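3-hexulose-6-phosphate synthase (PDB 3AJX) is a TIM-barrel enzyme of the orotidine 5'-phosphate decarboxylase/HUMPS family that binds a magnesium ion at the C-terminal end of its barrel. Local coordinates at residues I28-T33 / F57-T62. The protein carries 1 engineered substitution. Sequence-based numbering, arbitrary orientation.
With MG (magnesium ion), chain F.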
ATOM      1  N   ILE A  28     -14.123  14.863  -7.865  1.00 10.30           N
ATOM      2  CA  ILE A  28     -13.068  14.342  -7.011  1.00  9.86           C
ATOM      3  C   ILE A  28     -11.760  14.199  -7.767  1.00  8.98           C
ATOM      4  O   ILE A  28     -11.736  13.700  -8.892  1.00  9.09           O
ATOM      5  CB  ILE A  28     -13.476  12.952  -6.456  1.00  8.64           C
ATOM      6  CG1 ILE A  28     -14.779  13.081  -5.665  1.00  9.19           C
ATOM      7  CG2 ILE A  28     -12.363  12.371  -5.585  1.00 10.19           C
ATOM      8  CD1 ILE A  28     -15.344  11.757  -5.211  1.00 12.68           C
ATOM      9  N   ILE A  29     -10.677  14.662  -7.148  1.00  8.99           N
ATOM     10  CA  ILE A  29      -9.348  14.546  -7.736  1.00  8.45           C
ATOM     11  C   ILE A  29      -8.575  13.541  -6.892  1.00  8.21           C
ATOM     12  O   ILE A  29      -8.295  13.786  -5.717  1.00  8.68           O
ATOM     13  CB  ILE A  29      -8.586  15.883  -7.712  1.00  8.71           C
ATOM     14  CG1 ILE A  29      -9.321  16.910  -8.571  1.00 10.06           C
ATOM     15  CG2 ILE A  29      -7.172  15.684  -8.245  1.00  9.56           C
ATOM     16  CD1 ILE A  29      -8.760  18.313  -8.446  1.00 11.33           C
ATOM     17  N   GLU A  30      -8.248  12.406  -7.498  1.00  8.33           N
ATOM     18  CA  GLU A  30      -7.512  11.355  -6.808  1.00  9.59           C
ATOM     19  C   GLU A  30      -6.021  11.375  -7.104  1.00 10.63           C
ATOM     20  O   GLU A  30      -5.611  11.494  -8.258  1.00 10.40           O
ATOM     21  CB  GLU A  30      -8.051   9.979  -7.207  1.00 11.07           C
ATOM     22  CG  GLU A  30      -7.173   8.821  -6.742  1.00 10.48           C
ATOM     23  CD  GLU A  30      -7.501   7.516  -7.439  1.00 15.35           C
ATOM     24  OE1 GLU A  30      -8.689   7.286  -7.739  1.00 11.66           O
ATOM     25  OE2 GLU A  30      -6.567   6.718  -7.682  1.00 17.40           O
ATOM     26  N   LEU A  31      -5.223  11.260  -6.047  1.00  9.62           N
ATOM     27  CA  LEU A  31      -3.772  11.183  -6.176  1.00 10.98           C
ATOM     28  C   LEU A  31      -3.522   9.683  -6.037  1.00 10.20           C
ATOM     29  O   LEU A  31      -3.728   9.106  -4.966  1.00  9.57           O
ATOM     30  CB  LEU A  31      -3.065  11.945  -5.048  1.00 13.43           C
ATOM     31  CG  LEU A  31      -3.215  13.471  -4.964  1.00 16.70           C
ATOM     32  CD1 LEU A  31      -2.882  14.090  -6.315  1.00 17.83           C
ATOM     33  CD2 LEU A  31      -4.626  13.833  -4.556  1.00 19.27           C
ATOM     34  N   GLY A  32      -3.101   9.059  -7.128  1.00 10.13           N
ATOM     35  CA  GLY A  32      -2.874   7.626  -7.129  1.00  9.69           C
ATOM     36  C   GLY A  32      -1.823   7.108  -6.171  1.00 10.15           C
ATOM     37  O   GLY A  32      -0.964   7.848  -5.697  1.00  9.86           O
ATOM     38  N   THR A  33      -1.895   5.811  -5.898  1.00 10.38           N
ATOM     39  CA  THR A  33      -0.956   5.174  -4.991  1.00 10.35           C
ATOM     40  C   THR A  33       0.495   5.331  -5.455  1.00 11.44           C
ATOM     41  O   THR A  33       1.368   5.671  -4.660  1.00 11.74           O
ATOM     42  CB  THR A  33      -1.303   3.686  -4.820  1.00 11.33           C
ATOM     43  OG1 THR A  33      -2.690   3.565  -4.473  1.00 10.53           O
ATOM     44  CG2 THR A  33      -0.464   3.070  -3.716  1.00 11.30           C
ATOM     45  N   PHE A  57      -8.808  13.110  -2.991  1.00  8.73           N
ATOM     46  CA  PHE A  57      -8.801  11.693  -2.636  1.00  8.09           C
ATOM     47  C   PHE A  57      -7.359  11.163  -2.628  1.00  8.00           C
ATOM     48  O   PHE A  57      -6.693  11.159  -3.661  1.00  8.16           O
ATOM     49  CB  PHE A  57      -9.659  10.998  -3.704  1.00  8.34           C
ATOM     50  CG  PHE A  57      -9.860   9.525  -3.516  1.00  8.99           C
ATOM     51  CD1 PHE A  57     -11.124   9.029  -3.200  1.00  8.88           C
ATOM     52  CD2 PHE A  57      -8.844   8.623  -3.815  1.00  8.64           C
ATOM     53  CE1 PHE A  57     -11.379   7.659  -3.199  1.00  8.47           C
ATOM     54  CE2 PHE A  57      -9.088   7.254  -3.816  1.00  9.00           C
ATOM     55  CZ  PHE A  57     -10.364   6.772  -3.510  1.00  9.45           C
ATOM     56  N   ALA A  58      -6.873  10.738  -1.463  1.00  8.13           N
ATOM     57  CA  ALA A  58      -5.514  10.199  -1.355  1.00  6.96           C
ATOM     58  C   ALA A  58      -5.599   8.675  -1.348  1.00  6.96           C
ATOM     59  O   ALA A  58      -6.087   8.085  -0.382  1.00  6.44           O
ATOM     60  CB  ALA A  58      -4.839  10.705  -0.073  1.00  6.87           C
ATOM     61  N   ASP A  59      -5.135   8.051  -2.429  1.00  7.30           N
ATOM     62  CA  ASP A  59      -5.187   6.596  -2.565  1.00  7.67           C
ATOM     63  C   ASP A  59      -4.034   5.924  -1.825  1.00  7.72           C
ATOM     64  O   ASP A  59      -3.124   5.351  -2.436  1.00  7.38           O
ATOM     65  CB  ASP A  59      -5.147   6.208  -4.047  1.00  9.71           C
ATOM     66  CG  ASP A  59      -5.787   4.858  -4.316  1.00 11.48           C
ATOM     67  OD1 ASP A  59      -6.087   4.131  -3.347  1.00  9.46           O
ATOM     68  OD2 ASP A  59      -5.988   4.522  -5.502  1.00 13.01           O
ATOM     69  N   MET A  60      -4.088   5.989  -0.499  1.00  6.47           N
ATOM     70  CA  MET A  60      -3.057   5.405   0.352  1.00  6.74           C
ATOM     71  C   MET A  60      -3.029   3.880   0.296  1.00  6.81           C
ATOM     72  O   MET A  60      -1.966   3.270   0.402  1.00  8.02           O
ATOM     73  CB  MET A  60      -3.283   5.841   1.805  1.00  7.91           C
ATOM     74  CG  MET A  60      -3.211   7.336   2.054  1.00  6.50           C
ATOM     75  SD  MET A  60      -1.528   7.987   1.936  1.00  9.56           S
ATOM     76  CE  MET A  60      -0.888   7.637   3.591  1.00  9.35           C
ATOM     77  N   LYS A  61      -4.204   3.275   0.115  1.00  7.05           N
ATOM     78  CA  LYS A  61      -4.334   1.819   0.096  1.00  7.76           C
ATOM     79  C   LYS A  61      -3.681   1.253   1.353  1.00  7.69           C
ATOM     80  O   LYS A  61      -2.927   0.281   1.307  1.00  7.95           O
ATOM     81  CB  LYS A  61      -3.695   1.209  -1.159  1.00  8.61           C
ATOM     82  CG  LYS A  61      -4.565   1.315  -2.407  1.00  9.16           C
ATOM     83  CD  LYS A  61      -3.998   0.484  -3.549  1.00  8.92           C
ATOM     84  CE  LYS A  61      -4.876   0.558  -4.790  1.00 11.69           C
ATOM     85  NZ  LYS A  61      -4.962   1.945  -5.329  1.00 17.20           N
ATOM     86  N   THR A  62      -3.993   1.880   2.481  1.00  6.78           N
ATOM     87  CA  THR A  62      -3.453   1.469   3.769  1.00  5.94           C
ATOM     88  C   THR A  62      -3.730   0.006   4.103  1.00  6.09           C
ATOM     89  O   THR A  62      -4.850  -0.480   3.946  1.00  6.37           O
ATOM     90  CB  THR A  62      -4.017   2.356   4.876  1.00  7.21           C
ATOM     91  OG1 THR A  62      -3.667   3.716   4.597  1.00  7.61           O
ATOM     92  CG2 THR A  62      -3.458   1.949   6.236  1.00  8.47           C
TER
HETATM   93 MG    MG F9100      -7.336   4.156  -7.062  1.00 34.73          MG
HETATM   94  O   HOH W   1      -8.632   4.661  -7.836  1.00 24.13           O
HETATM   95  O   HOH W   2      -4.090   4.699  -7.670  1.00 16.22           O
HETATM   96  O   HOH W   3      -7.052   2.150  -7.181  1.00 35.86           O
HETATM   97  O   HOH W   4      -8.499   3.547  -5.361  1.00 29.58           O
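Three nearly straight backbone hydrogen bonds join strand 28-31 to the parallel strand 55-62. Phe57 N donates to Ile29 O (2.9 Å), Phe57 O accepts Leu31 N from almost directly along its C=O axis, and Asp59 N reaches Leu31 O (3.1 Å). Phe57 thus grips the residues before and after Glu30, its bridge partner.

On the face of the sheet carrying Glu30 and Phe57, apolar packing accompanies this ladder. Glu30 and Phe57, each with CG anti to the backbone N, run side by side in the same direction, and the Glu30 methylene CG rests 3.4 Å from CD2 of the ring. CG2 of Ile28 touches Phe57 CB, on the ring's stem. On the other face, Leu31 and Ala58 pack against helix 42-50.

The two strands are the second and third of the eight-stranded TIM barrel, and their C-terminal ends bring Glu30 and Asp59 together at the magnesium site. Asp59 OD2 coordinates the ion directly at 2.1 Å, and three waters lie in its coordination shell. Glu30 OE2 is more distant, 2.7 Å from the metal, while OE1 accepts a hydrogen bond from one of those waters. The two carboxylates are nearly perpendicular (89°), with two acceptor oxygens, Glu30 OE2 and Asp59 OD2, only 3.1 Å apart; the cation, which faces both oxygens from one side, probably offsets their repulsion.

Lys61 adds a second positive charge: its chain bends at the last torsion (chi4 63°), bringing NZ into a salt bridge with Asp59 OD2. The same ammonium donates to Thr33 OG1, which in turn donates to Asp59 O from above the carbonyl plane. Another water bridges Asp59 OD2 and the backbone N of Thr33, the residue that follows the helix N-cap Gly32, while Thr82 of the next strand holds Asp59 OD1.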